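Local coordinates for protein probable porin (Pseudomonas aeruginosa, PDB 2Y0H) that is probably a porin of the OprD family, forming a barrel-shaped channel through the outer membrane that admits small solutes, at residues A[242-247]-A[269-274]; A[247-252]-A[284-289]; A[290-295]-A[367-372]. One frame throughout, in Å; residues are numbered along the deposited sequence.

In the fold
All three contacts depend on the long loop between strands 259-269 and 300-309 of the closed antiparallel barrel. Contact 1 holds the start of that loop to strand 244-256. Contact 2 seats a turn of the loop farther down the same strand and shares Asn247 with contact 1; their centres lie about 15 Å apart, and their segments alternate along the chain. Contact 3 follows both and takes the loop to strand 361-371. Its centre lies about 14 Å from that of contact 2 and about 19 Å from that of contact 1. Phe274 meets Thr295 and Met289 meets Phe294 between the contacts, tying the loop to itself. The loop thus folds inward between separate wall strands, consistent with a narrowed channel.

Contact 1: A[242-247]-A[269-274]; sequences PVDNRN and IGNDAF
Ile269 and Arg246 face each other as an antiparallel hydrogen-bonded pair: Arg246 N donates to Ile269 O at 2.8 Å, and Ile269 N donates back to Arg246 O. Their side chains leave the same face of the sheet. The Arg246 chain bends at chi3 (-53°, which sets NE), and Ile269 CG2 lies over one face of the guanidinium, 3.3 Å from Arg246 NH2. Arg246 also touches Tyr229 and Asp231 of strand 221-234.

Beyond this pair the chain leaves the barrel wall. Gly270, with phi at 113°, turns it into the long loop that follows strand 259-269, and the loop curls back over the beginning of strand 244-256. Asp244 grips it there. Its backbone O accepts Asp272 N, while its backbone N is bound 2.7 Å from Asp272 OD2, on the anti lone pair of that oxygen. Asp244 has CG anti to the backbone N, and its OD2 accepts Asn271 N at 3.1 Å from above the carboxylate plane. The two acids therefore each take a peptide N-H from the other segment, which may ease their mutual repulsion, their OD2 atoms being 5.7 Å apart.

Asn245, a residue on, works from the other face of the strand. Its ND2 gives Asp272 O a fairly straight bond of 2.8 Å (162° at the hydrogen) lying in the amide plane, while OD1 meets the edge of the Phe274 ring near its plane. Asn247 approaches that ring from a face: ND2 sits 3.3 Å above the centre, the amide standing almost upright on the phenyl plane, and OD1 is engaged by Asn249 ND2.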
ATOM      1  N   PRO A 242      -9.055  -7.950  22.781  1.00 29.91           N
ATOM      2  CA  PRO A 242     -10.203  -7.826  21.875  1.00 31.95           C
ATOM      3  C   PRO A 242      -9.862  -7.027  20.617  1.00 30.52           C
ATOM      4  O   PRO A 242      -9.008  -6.133  20.644  1.00 25.90           O
ATOM      5  CB  PRO A 242     -11.236  -7.055  22.713  1.00 31.88           C
ATOM      6  CG  PRO A 242     -10.816  -7.259  24.125  1.00 35.69           C
ATOM      7  CD  PRO A 242      -9.315  -7.318  24.082  1.00 32.51           C
ATOM      8  N   VAL A 243     -10.539  -7.359  19.524  1.00 28.14           N
ATOM      9  CA  VAL A 243     -10.380  -6.653  18.266  1.00 29.01           C
ATOM     10  C   VAL A 243     -11.791  -6.344  17.750  1.00 29.67           C
ATOM     11  O   VAL A 243     -12.562  -7.261  17.494  1.00 30.09           O
ATOM     12  CB  VAL A 243      -9.607  -7.515  17.233  1.00 30.25           C
ATOM     13  CG1 VAL A 243      -9.516  -6.795  15.884  1.00 31.86           C
ATOM     14  CG2 VAL A 243      -8.210  -7.883  17.752  1.00 24.03           C
ATOM     15  N   ASP A 244     -12.136  -5.064  17.630  1.00 28.15           N
ATOM     16  CA  ASP A 244     -13.506  -4.666  17.264  1.00 31.99           C
ATOM     17  C   ASP A 244     -13.505  -3.473  16.314  1.00 26.34           C
ATOM     18  O   ASP A 244     -13.408  -2.337  16.747  1.00 31.01           O
ATOM     19  CB  ASP A 244     -14.332  -4.339  18.521  1.00 31.22           C
ATOM     20  CG  ASP A 244     -15.726  -3.783  18.195  1.00 31.66           C
ATOM     21  OD1 ASP A 244     -16.379  -4.269  17.251  1.00 33.67           O
ATOM     22  OD2 ASP A 244     -16.174  -2.851  18.890  1.00 33.37           O
ATOM     23  N   ASN A 245     -13.610  -3.740  15.020  1.00 24.88           N
ATOM     24  CA  ASN A 245     -13.633  -2.680  14.017  1.00 27.80           C
ATOM     25  C   ASN A 245     -14.360  -3.111  12.765  1.00 29.40           C
ATOM     26  O   ASN A 245     -14.112  -4.182  12.208  1.00 24.70           O
ATOM     27  CB  ASN A 245     -12.218  -2.254  13.623  1.00 28.86           C
ATOM     28  CG  ASN A 245     -12.200  -1.152  12.556  1.00 27.69           C
ATOM     29  OD1 ASN A 245     -12.309  -1.415  11.354  1.00 25.35           O
ATOM     30  ND2 ASN A 245     -12.028   0.079  12.997  1.00 25.88           N
ATOM     31  N   ARG A 246     -15.277  -2.266  12.330  1.00 31.30           N
ATOM     32  CA  ARG A 246     -15.788  -2.381  10.990  1.00 31.67           C
ATOM     33  C   ARG A 246     -15.336  -1.105  10.320  1.00 29.90           C
ATOM     34  O   ARG A 246     -15.281  -0.039  10.949  1.00 27.13           O
ATOM     35  CB  ARG A 246     -17.307  -2.586  10.991  1.00 35.64           C
ATOM     36  CG  ARG A 246     -17.713  -3.785  11.867  1.00 42.13           C
ATOM     37  CD  ARG A 246     -19.147  -4.231  11.673  1.00 50.22           C
ATOM     38  NE  ARG A 246     -20.115  -3.147  11.833  1.00 65.22           N
ATOM     39  CZ  ARG A 246     -20.579  -2.717  13.003  1.00 63.64           C
ATOM     40  NH1 ARG A 246     -20.148  -3.268  14.132  1.00 63.37           N
ATOM     41  NH2 ARG A 246     -21.467  -1.728  13.040  1.00 58.89           N
ATOM     42  N   ASN A 247     -14.965  -1.240   9.053  1.00 28.52           N
ATOM     43  CA  ASN A 247     -14.382  -0.158   8.282  1.00 29.06           C
ATOM     44  C   ASN A 247     -15.166  -0.034   6.976  1.00 30.89           C
ATOM     45  O   ASN A 247     -15.107  -0.944   6.143  1.00 29.08           O
ATOM     46  CB  ASN A 247     -12.899  -0.474   8.017  1.00 29.19           C
ATOM     47  CG  ASN A 247     -12.246   0.490   7.017  1.00 30.00           C
ATOM     48  OD1 ASN A 247     -12.916   1.320   6.396  1.00 27.57           O
ATOM     49  ND2 ASN A 247     -10.928   0.371   6.865  1.00 29.22           N
ATOM     50  N   ILE A 269     -16.006   2.010  12.783  1.00 32.92           N
ATOM     51  CA  ILE A 269     -17.059   1.644  13.719  1.00 28.88           C
ATOM     52  C   ILE A 269     -16.540   0.596  14.682  1.00 34.22           C
ATOM     53  O   ILE A 269     -15.908  -0.386  14.266  1.00 29.18           O
ATOM     54  CB  ILE A 269     -18.262   1.075  12.975  1.00 35.46           C
ATOM     55  CG1 ILE A 269     -18.750   2.091  11.928  1.00 34.02           C
ATOM     56  CG2 ILE A 269     -19.360   0.691  13.959  1.00 37.92           C
ATOM     57  CD1 ILE A 269     -19.581   1.491  10.808  1.00 38.04           C
ATOM     58  N   GLY A 270     -16.823   0.799  15.967  1.00 33.38           N
ATOM     59  CA  GLY A 270     -16.376  -0.107  17.014  1.00 31.91           C
ATOM     60  C   GLY A 270     -15.363   0.616  17.874  1.00 32.12           C
ATOM     61  O   GLY A 270     -15.086   1.792  17.651  1.00 32.47           O
ATOM     62  N   ASN A 271     -14.788  -0.049  18.864  1.00 34.19           N
ATOM     63  CA  ASN A 271     -13.874   0.718  19.710  1.00 36.59           C
ATOM     64  C   ASN A 271     -12.405   0.726  19.271  1.00 34.38           C
ATOM     65  O   ASN A 271     -11.605   1.470  19.840  1.00 32.15           O
ATOM     66  CB  ASN A 271     -14.019   0.364  21.193  1.00 45.87           C
ATOM     67  CG  ASN A 271     -13.200  -0.818  21.573  1.00 46.46           C
ATOM     68  OD1 ASN A 271     -13.278  -1.861  20.922  1.00 49.55           O
ATOM     69  ND2 ASN A 271     -12.375  -0.669  22.611  1.00 40.16           N
ATOM     70  N   ASP A 272     -12.060  -0.065  18.246  1.00 30.76           N
ATOM     71  CA  ASP A 272     -10.682  -0.129  17.752  1.00 29.32           C
ATOM     72  C   ASP A 272     -10.416   0.622  16.443  1.00 28.67           C
ATOM     73  O   ASP A 272     -11.299   0.784  15.606  1.00 28.46           O
ATOM     74  CB  ASP A 272     -10.234  -1.588  17.590  1.00 28.49           C
ATOM     75  CG  ASP A 272     -10.106  -2.301  18.919  1.00 33.62           C
ATOM     76  OD1 ASP A 272      -9.595  -1.664  19.865  1.00 34.07           O
ATOM     77  OD2 ASP A 272     -10.530  -3.478  19.023  1.00 31.16           O
ATOM     78  N   ALA A 273      -9.177   1.062  16.277  1.00 27.22           N
ATOM     79  CA  ALA A 273      -8.697   1.502  14.982  1.00 28.05           C
ATOM     80  C   ALA A 273      -8.721   0.321  14.012  1.00 26.07           C
ATOM     81  O   ALA A 273      -8.753  -0.828  14.425  1.00 25.49           O
ATOM     82  CB  ALA A 273      -7.276   2.054  15.099  1.00 25.02           C
ATOM     83  N   PHE A 274      -8.704   0.617  12.718  1.00 24.78           N
ATOM     84  CA  PHE A 274      -8.593  -0.408  11.695  1.00 26.31           C
ATOM     85  C   PHE A 274      -7.280  -1.199  11.825  1.00 25.56           C
ATOM     86  O   PHE A 274      -6.195  -0.620  11.763  1.00 23.72           O
ATOM     87  CB  PHE A 274      -8.681   0.238  10.310  1.00 24.64           C
ATOM     88  CG  PHE A 274      -8.617  -0.742   9.178  1.00 26.30           C
ATOM     89  CD1 PHE A 274      -9.556  -1.773   9.080  1.00 22.01           C
ATOM     90  CD2 PHE A 274      -7.623  -0.635   8.202  1.00 24.45           C
ATOM     91  CE1 PHE A 274      -9.512  -2.678   8.036  1.00 22.91           C
ATOM     92  CE2 PHE A 274      -7.563  -1.541   7.141  1.00 23.86           C
ATOM     93  CZ  PHE A 274      -8.512  -2.565   7.053  1.00 25.43           C
TER

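Contact 2: A[247-252]-A[284-289]; sequences NLNAML and YVANLM. With C8E ((hydroxyethyloxy)tri(ethyloxy)octane), chain M.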
ATOM      1  N   ASN A 247     -14.965  -1.240   9.053  1.00 28.52           N
ATOM      2  CA  ASN A 247     -14.382  -0.158   8.282  1.00 29.06           C
ATOM      3  C   ASN A 247     -15.166  -0.034   6.976  1.00 30.89           C
ATOM      4  O   ASN A 247     -15.107  -0.944   6.143  1.00 29.08           O
ATOM      5  CB  ASN A 247     -12.899  -0.474   8.017  1.00 29.19           C
ATOM      6  CG  ASN A 247     -12.246   0.490   7.017  1.00 30.00           C
ATOM      7  OD1 ASN A 247     -12.916   1.320   6.396  1.00 27.57           O
ATOM      8  ND2 ASN A 247     -10.928   0.371   6.865  1.00 29.22           N
ATOM      9  N   LEU A 248     -15.923   1.062   6.828  1.00 29.62           N
ATOM     10  CA  LEU A 248     -16.662   1.372   5.590  1.00 28.79           C
ATOM     11  C   LEU A 248     -16.019   2.567   4.887  1.00 28.20           C
ATOM     12  O   LEU A 248     -15.955   3.664   5.440  1.00 29.35           O
ATOM     13  CB  LEU A 248     -18.118   1.735   5.881  1.00 31.51           C
ATOM     14  CG  LEU A 248     -19.096   0.719   6.471  1.00 38.17           C
ATOM     15  CD1 LEU A 248     -18.465  -0.095   7.577  1.00 40.91           C
ATOM     16  CD2 LEU A 248     -20.321   1.456   6.998  1.00 43.68           C
ATOM     17  N   ASN A 249     -15.544   2.363   3.668  1.00 26.51           N
ATOM     18  CA  ASN A 249     -14.917   3.451   2.938  1.00 27.09           C
ATOM     19  C   ASN A 249     -15.146   3.331   1.438  1.00 28.40           C
ATOM     20  O   ASN A 249     -15.241   2.223   0.896  1.00 29.03           O
ATOM     21  CB  ASN A 249     -13.423   3.583   3.283  1.00 25.82           C
ATOM     22  CG  ASN A 249     -12.594   2.415   2.775  1.00 26.58           C
ATOM     23  OD1 ASN A 249     -12.020   2.473   1.693  1.00 26.47           O
ATOM     24  ND2 ASN A 249     -12.525   1.348   3.562  1.00 27.52           N
ATOM     25  N   ALA A 250     -15.253   4.480   0.778  1.00 26.43           N
ATOM     26  CA  ALA A 250     -15.556   4.523  -0.647  1.00 28.26           C
ATOM     27  C   ALA A 250     -14.853   5.699  -1.308  1.00 29.25           C
ATOM     28  O   ALA A 250     -14.710   6.763  -0.719  1.00 30.62           O
ATOM     29  CB  ALA A 250     -17.068   4.605  -0.876  1.00 27.07           C
ATOM     30  N   MET A 251     -14.399   5.492  -2.533  1.00 30.04           N
ATOM     31  CA  MET A 251     -13.848   6.582  -3.330  1.00 31.47           C
ATOM     32  C   MET A 251     -14.637   6.695  -4.628  1.00 27.35           C
ATOM     33  O   MET A 251     -14.746   5.723  -5.367  1.00 27.71           O
ATOM     34  CB  MET A 251     -12.370   6.324  -3.632  1.00 30.36           C
ATOM     35  CG  MET A 251     -11.640   7.514  -4.209  1.00 30.90           C
ATOM     36  SD  MET A 251     -11.215   8.688  -2.921  1.00 31.94           S
ATOM     37  CE  MET A 251      -9.440   8.476  -2.845  1.00 44.92           C
ATOM     38  N   LEU A 252     -15.209   7.872  -4.879  1.00 31.77           N
ATOM     39  CA  LEU A 252     -15.885   8.180  -6.141  1.00 28.43           C
ATOM     40  C   LEU A 252     -15.015   9.126  -6.961  1.00 31.59           C
ATOM     41  O   LEU A 252     -14.691  10.224  -6.514  1.00 30.79           O
ATOM     42  CB  LEU A 252     -17.224   8.863  -5.876  1.00 34.80           C
ATOM     43  CG  LEU A 252     -18.498   8.025  -5.942  1.00 42.30           C
ATOM     44  CD1 LEU A 252     -18.796   7.652  -7.379  1.00 38.35           C
ATOM     45  CD2 LEU A 252     -18.365   6.773  -5.064  1.00 40.90           C
ATOM     46  N   TYR A 284      -5.603  -0.618   3.247  1.00 24.48           N
ATOM     47  CA  TYR A 284      -6.207  -0.519   1.929  1.00 25.31           C
ATOM     48  C   TYR A 284      -7.516   0.290   2.002  1.00 26.60           C
ATOM     49  O   TYR A 284      -8.607  -0.270   1.930  1.00 25.81           O
ATOM     50  CB  TYR A 284      -6.452  -1.934   1.392  1.00 27.62           C
ATOM     51  CG  TYR A 284      -6.824  -1.985  -0.069  1.00 30.23           C
ATOM     52  CD1 TYR A 284      -5.939  -1.538  -1.043  1.00 35.10           C
ATOM     53  CD2 TYR A 284      -8.067  -2.461  -0.473  1.00 28.42           C
ATOM     54  CE1 TYR A 284      -6.283  -1.577  -2.393  1.00 39.51           C
ATOM     55  CE2 TYR A 284      -8.416  -2.511  -1.816  1.00 28.63           C
ATOM     56  CZ  TYR A 284      -7.525  -2.066  -2.767  1.00 36.24           C
ATOM     57  OH  TYR A 284      -7.871  -2.113  -4.100  1.00 45.37           O
ATOM     58  N   VAL A 285      -7.392   1.607   2.171  1.00 26.29           N
ATOM     59  CA  VAL A 285      -8.534   2.463   2.469  1.00 24.15           C
ATOM     60  C   VAL A 285      -8.594   3.726   1.617  1.00 26.89           C
ATOM     61  O   VAL A 285      -7.571   4.319   1.291  1.00 25.98           O
ATOM     62  CB  VAL A 285      -8.567   2.875   3.959  1.00 28.11           C
ATOM     63  CG1 VAL A 285      -8.549   1.637   4.855  1.00 29.69           C
ATOM     64  CG2 VAL A 285      -7.414   3.821   4.297  1.00 24.69           C
ATOM     65  N   ALA A 286      -9.814   4.124   1.272  1.00 26.93           N
ATOM     66  CA  ALA A 286     -10.077   5.329   0.484  1.00 27.48           C
ATOM     67  C   ALA A 286      -9.334   6.580   0.953  1.00 23.53           C
ATOM     68  O   ALA A 286      -8.703   7.255   0.157  1.00 25.63           O
ATOM     69  CB  ALA A 286     -11.576   5.601   0.437  1.00 22.29           C
ATOM     70  N   ASN A 287      -9.411   6.891   2.238  1.00 24.18           N
ATOM     71  CA  ASN A 287      -8.878   8.158   2.731  1.00 24.02           C
ATOM     72  C   ASN A 287      -7.431   8.101   3.235  1.00 28.61           C
ATOM     73  O   ASN A 287      -6.991   8.958   4.007  1.00 28.41           O
ATOM     74  CB  ASN A 287      -9.829   8.777   3.762  1.00 23.73           C
ATOM     75  CG  ASN A 287     -11.103   9.309   3.114  1.00 28.95           C
ATOM     76  OD1 ASN A 287     -11.255   9.216   1.898  1.00 27.66           O
ATOM     77  ND2 ASN A 287     -12.022   9.865   3.918  1.00 25.10           N
ATOM     78  N   LEU A 288      -6.693   7.096   2.779  1.00 26.21           N
ATOM     79  CA  LEU A 288      -5.281   6.994   3.094  1.00 27.21           C
ATOM     80  C   LEU A 288      -4.538   8.227   2.607  1.00 26.48           C
ATOM     81  O   LEU A 288      -4.705   8.635   1.469  1.00 30.90           O
ATOM     82  CB  LEU A 288      -4.680   5.751   2.428  1.00 31.50           C
ATOM     83  CG  LEU A 288      -3.153   5.704   2.528  1.00 31.89           C
ATOM     84  CD1 LEU A 288      -2.775   5.245   3.916  1.00 33.34           C
ATOM     85  CD2 LEU A 288      -2.546   4.797   1.466  1.00 30.76           C
ATOM     86  N   MET A 289      -3.699   8.805   3.458  1.00 28.20           N
ATOM     87  CA  MET A 289      -2.934   9.994   3.088  1.00 31.06           C
ATOM     88  C   MET A 289      -1.427   9.772   3.272  1.00 32.97           C
ATOM     89  O   MET A 289      -1.012   8.733   3.766  1.00 29.43           O
ATOM     90  CB  MET A 289      -3.407  11.202   3.906  1.00 27.73           C
ATOM     91  CG  MET A 289      -4.838  11.604   3.590  1.00 25.67           C
ATOM     92  SD  MET A 289      -4.923  12.498   2.019  1.00 28.74           S
ATOM     93  CE  MET A 289      -4.408  14.135   2.596  1.00 27.38           C
TER
HETATM   94  C1  C8E M1401     -19.557   4.647   3.767  1.00 43.96           C
HETATM   95  C2  C8E M1401     -18.682   3.866   2.784  1.00 39.61           C
HETATM   96  C3  C8E M1401     -19.541   3.137   1.751  1.00 43.20           C
HETATM   97  C4  C8E M1401     -19.842   1.706   2.195  1.00 42.34           C
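The loop that folds into the barrel after strand 259-269 makes a type I beta turn from Val285 to Leu288, and Ala286 of this turn is set against Asn249 on the inner side of strand 244-256. As in other OprD-family porins, such an inward loop is consistent with a constricted channel. Asn249 OD1 accepts Ala286 N at 2.8 Å, with a nearly straight N-H (167°) arriving from above the carbonyl plane. CG of Asn249 sits between the backbone N and the carbonyl carbon (chi1 68°), and ND2 turns back along its own strand to donate to Asn247 OD1 at 2.9 Å.

The methyl of Ala286 fits among strand atoms: its CB is 3.5 Å from Ala250 O and also meets Asn249 OD1 and Met251 CB. The Met251 chain bends at chi2 and chi3, and its CE touches Ala286 O at 3.3 Å; that oxygen accepts a hydrogen bond from Gln303 NE2. At the other end Val285 CG1 lies 3.4 Å from Asn247 ND2, the two side chains crossing at about a right angle. Past Ala286, the side-chain amide of Asn287 is hydrogen-bonded at OD1 to Gln303 NE2 and at ND2 to Ser301 OG. Four carbons of a bound C8E detergent pass across the outer side of the strand, C2 near the backbone of Leu248 and Asn249 and C3 near Ala250 CB.

A single hydrogen bond joins the segments, and it ends on a buried amide; both ends of that amide are engaged, which favours the orientation with oxygen to the turn and nitrogen to Asn247.

Contact 3: A[290-295]-A[367-372]; sequences AYQTFT and ITYRSR
Tyr291 and Tyr369 both carry CG anti to the backbone N (chi1 176° and 168°), which sends each CG away from its own backbone N; the two rings meet in a T-shaped (edge-to-face) stack. Tyr291 belongs to the loop folded into the OprD-family barrel between strands 259-269 and 300-309, and Tyr369 to strand 361-371 of the wall; the contact therefore joins the loop to a strand that is not its neighbour in the sheet. The edge of Tyr291 is presented to the face of Tyr369, with centroids 5.0 Å apart and planes at 77°. CE2 of Tyr291 does the touching: it stands 3.6 Å above the Tyr369 plane, offset toward the rim, while CD2 of Tyr291 approaches Tyr369 CG at 3.7 Å.

Gln292 lies beside the stack and touches both rings. Its CG comes 3.4 Å from Tyr369 CE1 at an oblique angle, and the bend of its chain at chi2 accompanies a return of the amide over its neighbour, OE1 lying 3.5 Å above the Tyr291 plane and offset toward the rim.

No hydrogen bond crosses between the segments; polar bonds to strand 339-351 position both sides instead. Glu343 receives the backbone N-H groups of Tyr291 and Gln292, Asn345 OD1 receives that of Ala290, and Tyr369 OH is hydrogen-bonded to Glu341. Glu341, Glu343 and Asn345 of one strand thus hold the loop backbone and the phenol end of the wall tyrosine.

Beside the rings, toward Ala290, the contact is aliphatic. Ile367 CG2 lies 4.1 Å from Tyr291 CB, and its other branch ends in CD1, pressed to 3.4 Å from Ala290 CB, closer than usual for two methyl carbons.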
ATOM      1  N   ALA A 290      -0.615  10.749   2.879  1.00 30.64           N
ATOM      2  CA  ALA A 290       0.836  10.596   2.953  1.00 33.10           C
ATOM      3  C   ALA A 290       1.314  10.360   4.384  1.00 34.48           C
ATOM      4  O   ALA A 290       2.208   9.562   4.622  1.00 33.79           O
ATOM      5  CB  ALA A 290       1.523  11.803   2.356  1.00 35.74           C
ATOM      6  N   TYR A 291       0.707  11.053   5.338  1.00 34.38           N
ATOM      7  CA  TYR A 291       1.088  10.916   6.737  1.00 30.42           C
ATOM      8  C   TYR A 291       0.086  10.077   7.539  1.00 30.14           C
ATOM      9  O   TYR A 291       0.432   9.008   8.044  1.00 33.45           O
ATOM     10  CB  TYR A 291       1.296  12.302   7.366  1.00 31.79           C
ATOM     11  CG  TYR A 291       1.610  12.283   8.848  1.00 32.56           C
ATOM     12  CD1 TYR A 291       2.642  11.496   9.350  1.00 35.62           C
ATOM     13  CD2 TYR A 291       0.888  13.067   9.739  1.00 30.55           C
ATOM     14  CE1 TYR A 291       2.932  11.479  10.698  1.00 37.11           C
ATOM     15  CE2 TYR A 291       1.167  13.056  11.089  1.00 31.83           C
ATOM     16  CZ  TYR A 291       2.192  12.259  11.564  1.00 39.08           C
ATOM     17  OH  TYR A 291       2.481  12.240  12.912  1.00 42.82           O
ATOM     18  N   GLN A 292      -1.156  10.541   7.648  1.00 31.03           N
ATOM     19  CA  GLN A 292      -2.173   9.814   8.422  1.00 29.81           C
ATOM     20  C   GLN A 292      -3.046   8.885   7.584  1.00 29.56           C
ATOM     21  O   GLN A 292      -3.260   9.116   6.388  1.00 33.17           O
ATOM     22  CB  GLN A 292      -3.047  10.783   9.212  1.00 30.32           C
ATOM     23  CG  GLN A 292      -2.346  11.338  10.433  1.00 31.21           C
ATOM     24  CD  GLN A 292      -1.875  10.235  11.373  1.00 34.10           C
ATOM     25  OE1 GLN A 292      -0.680  10.064  11.600  1.00 38.19           O
ATOM     26  NE2 GLN A 292      -2.815   9.485  11.916  1.00 31.16           N
ATOM     27  N   THR A 293      -3.536   7.826   8.215  1.00 28.69           N
ATOM     28  CA  THR A 293      -4.402   6.870   7.525  1.00 32.97           C
ATOM     29  C   THR A 293      -5.889   7.127   7.791  1.00 29.54           C
ATOM     30  O   THR A 293      -6.736   6.550   7.117  1.00 28.41           O
ATOM     31  CB  THR A 293      -4.062   5.393   7.885  1.00 27.48           C
ATOM     32  OG1 THR A 293      -4.489   5.107   9.217  1.00 28.93           O
ATOM     33  CG2 THR A 293      -2.559   5.123   7.769  1.00 27.82           C
ATOM     34  N   PHE A 294      -6.197   7.989   8.762  1.00 29.23           N
ATOM     35  CA  PHE A 294      -7.585   8.327   9.103  1.00 26.14           C
ATOM     36  C   PHE A 294      -8.418   7.093   9.443  1.00 27.49           C
ATOM     37  O   PHE A 294      -9.570   6.954   9.018  1.00 27.84           O
ATOM     38  CB  PHE A 294      -8.225   9.146   7.973  1.00 30.45           C
ATOM     39  CG  PHE A 294      -7.700  10.547   7.891  1.00 28.06           C
ATOM     40  CD1 PHE A 294      -6.481  10.806   7.285  1.00 26.71           C
ATOM     41  CD2 PHE A 294      -8.399  11.597   8.465  1.00 24.31           C
ATOM     42  CE1 PHE A 294      -5.978  12.099   7.230  1.00 24.80           C
ATOM     43  CE2 PHE A 294      -7.901  12.900   8.413  1.00 25.48           C
ATOM     44  CZ  PHE A 294      -6.686  13.145   7.800  1.00 25.36           C
ATOM     45  N   THR A 295      -7.815   6.193  10.211  1.00 25.29           N
ATOM     46  CA  THR A 295      -8.468   4.964  10.644  1.00 28.00           C
ATOM     47  C   THR A 295      -8.445   4.842  12.164  1.00 28.06           C
ATOM     48  O   THR A 295      -8.462   3.741  12.701  1.00 29.17           O
ATOM     49  CB  THR A 295      -7.798   3.722  10.019  1.00 28.80           C
ATOM     50  OG1 THR A 295      -6.379   3.766  10.257  1.00 23.61           O
ATOM     51  CG2 THR A 295      -8.074   3.672   8.499  1.00 28.84           C
ATOM     52  N   ILE A 367       3.337  18.056   2.504  1.00 34.66           N
ATOM     53  CA  ILE A 367       2.427  17.482   3.482  1.00 36.44           C
ATOM     54  C   ILE A 367       2.083  18.477   4.588  1.00 35.51           C
ATOM     55  O   ILE A 367       2.960  18.984   5.277  1.00 36.19           O
ATOM     56  CB  ILE A 367       3.023  16.215   4.103  1.00 32.92           C
ATOM     57  CG1 ILE A 367       3.289  15.183   3.015  1.00 34.83           C
ATOM     58  CG2 ILE A 367       2.096  15.633   5.148  1.00 32.60           C
ATOM     59  CD1 ILE A 367       3.893  13.916   3.524  1.00 36.14           C
ATOM     60  N   THR A 368       0.800  18.760   4.753  1.00 28.86           N
ATOM     61  CA  THR A 368       0.372  19.619   5.850  1.00 32.58           C
ATOM     62  C   THR A 368      -0.675  18.880   6.667  1.00 30.46           C
ATOM     63  O   THR A 368      -1.653  18.364   6.114  1.00 29.42           O
ATOM     64  CB  THR A 368      -0.187  20.972   5.356  1.00 31.68           C
ATOM     65  OG1 THR A 368       0.753  21.587   4.467  1.00 38.60           O
ATOM     66  CG2 THR A 368      -0.433  21.908   6.532  1.00 33.34           C
ATOM     67  N   TYR A 369      -0.452  18.818   7.977  1.00 31.75           N
ATOM     68  CA  TYR A 369      -1.304  18.054   8.880  1.00 30.28           C
ATOM     69  C   TYR A 369      -1.504  18.786  10.197  1.00 33.72           C
ATOM     70  O   TYR A 369      -0.548  19.287  10.778  1.00 35.71           O
ATOM     71  CB  TYR A 369      -0.678  16.687   9.172  1.00 28.29           C
ATOM     72  CG  TYR A 369      -1.342  15.949  10.307  1.00 27.77           C
ATOM     73  CD1 TYR A 369      -2.508  15.224  10.096  1.00 30.35           C
ATOM     74  CD2 TYR A 369      -0.808  15.976  11.596  1.00 32.89           C
ATOM     75  CE1 TYR A 369      -3.131  14.540  11.128  1.00 29.07           C
ATOM     76  CE2 TYR A 369      -1.419  15.293  12.642  1.00 32.45           C
ATOM     77  CZ  TYR A 369      -2.580  14.576  12.399  1.00 33.56           C
ATOM     78  OH  TYR A 369      -3.205  13.905  13.421  1.00 32.05           O
ATOM     79  N   ARG A 370      -2.751  18.839  10.660  1.00 32.38           N
ATOM     80  CA  ARG A 370      -3.088  19.436  11.954  1.00 37.64           C
ATOM     81  C   ARG A 370      -4.100  18.567  12.675  1.00 34.73           C
ATOM     82  O   ARG A 370      -4.964  17.970  12.042  1.00 33.03           O
ATOM     83  CB  ARG A 370      -3.689  20.830  11.772  1.00 36.96           C
ATOM     84  CG  ARG A 370      -2.793  21.793  11.050  1.00 36.39           C
ATOM     85  CD  ARG A 370      -1.622  22.226  11.900  1.00 35.80           C
ATOM     86  NE  ARG A 370      -0.877  23.284  11.220  1.00 37.98           N
ATOM     87  CZ  ARG A 370       0.077  23.056  10.329  1.00 38.90           C
ATOM     88  NH1 ARG A 370       0.412  21.809  10.020  1.00 40.29           N
ATOM     89  NH2 ARG A 370       0.706  24.067   9.751  1.00 39.22           N
ATOM     90  N   SER A 371      -3.982  18.487  13.998  1.00 37.79           N
ATOM     91  CA  SER A 371      -5.008  17.855  14.822  1.00 37.49           C
ATOM     92  C   SER A 371      -5.280  18.735  16.042  1.00 39.62           C
ATOM     93  O   SER A 371      -4.458  19.575  16.398  1.00 38.85           O
ATOM     94  CB  SER A 371      -4.559  16.468  15.270  1.00 37.16           C
ATOM     95  OG  SER A 371      -3.504  16.557  16.208  1.00 39.55           O
ATOM     96  N   ARG A 372      -6.429  18.535  16.677  1.00 38.91           N
ATOM     97  CA  ARG A 372      -6.838  19.358  17.806  1.00 38.25           C
ATOM     98  C   ARG A 372      -6.054  19.045  19.077  1.00 43.64           C
ATOM     99  O   ARG A 372      -5.542  19.954  19.731  1.00 46.12           O
ATOM    100  CB  ARG A 372      -8.334  19.198  18.075  1.00 43.00           C
ATOM    101  CG  ARG A 372      -8.825  19.983  19.283  1.00 51.20           C
ATOM    102  CD  ARG A 372      -9.825  21.065  18.886  1.00 61.06           C
ATOM    103  NE  ARG A 372     -11.083  20.501  18.395  1.00 66.70           N
ATOM    104  CZ  ARG A 372     -12.166  20.309  19.147  1.00 69.41           C
ATOM    105  NH1 ARG A 372     -12.153  20.639  20.437  1.00 66.53           N
ATOM    106  NH2 ARG A 372     -13.267  19.788  18.610  1.00 62.01           N
TER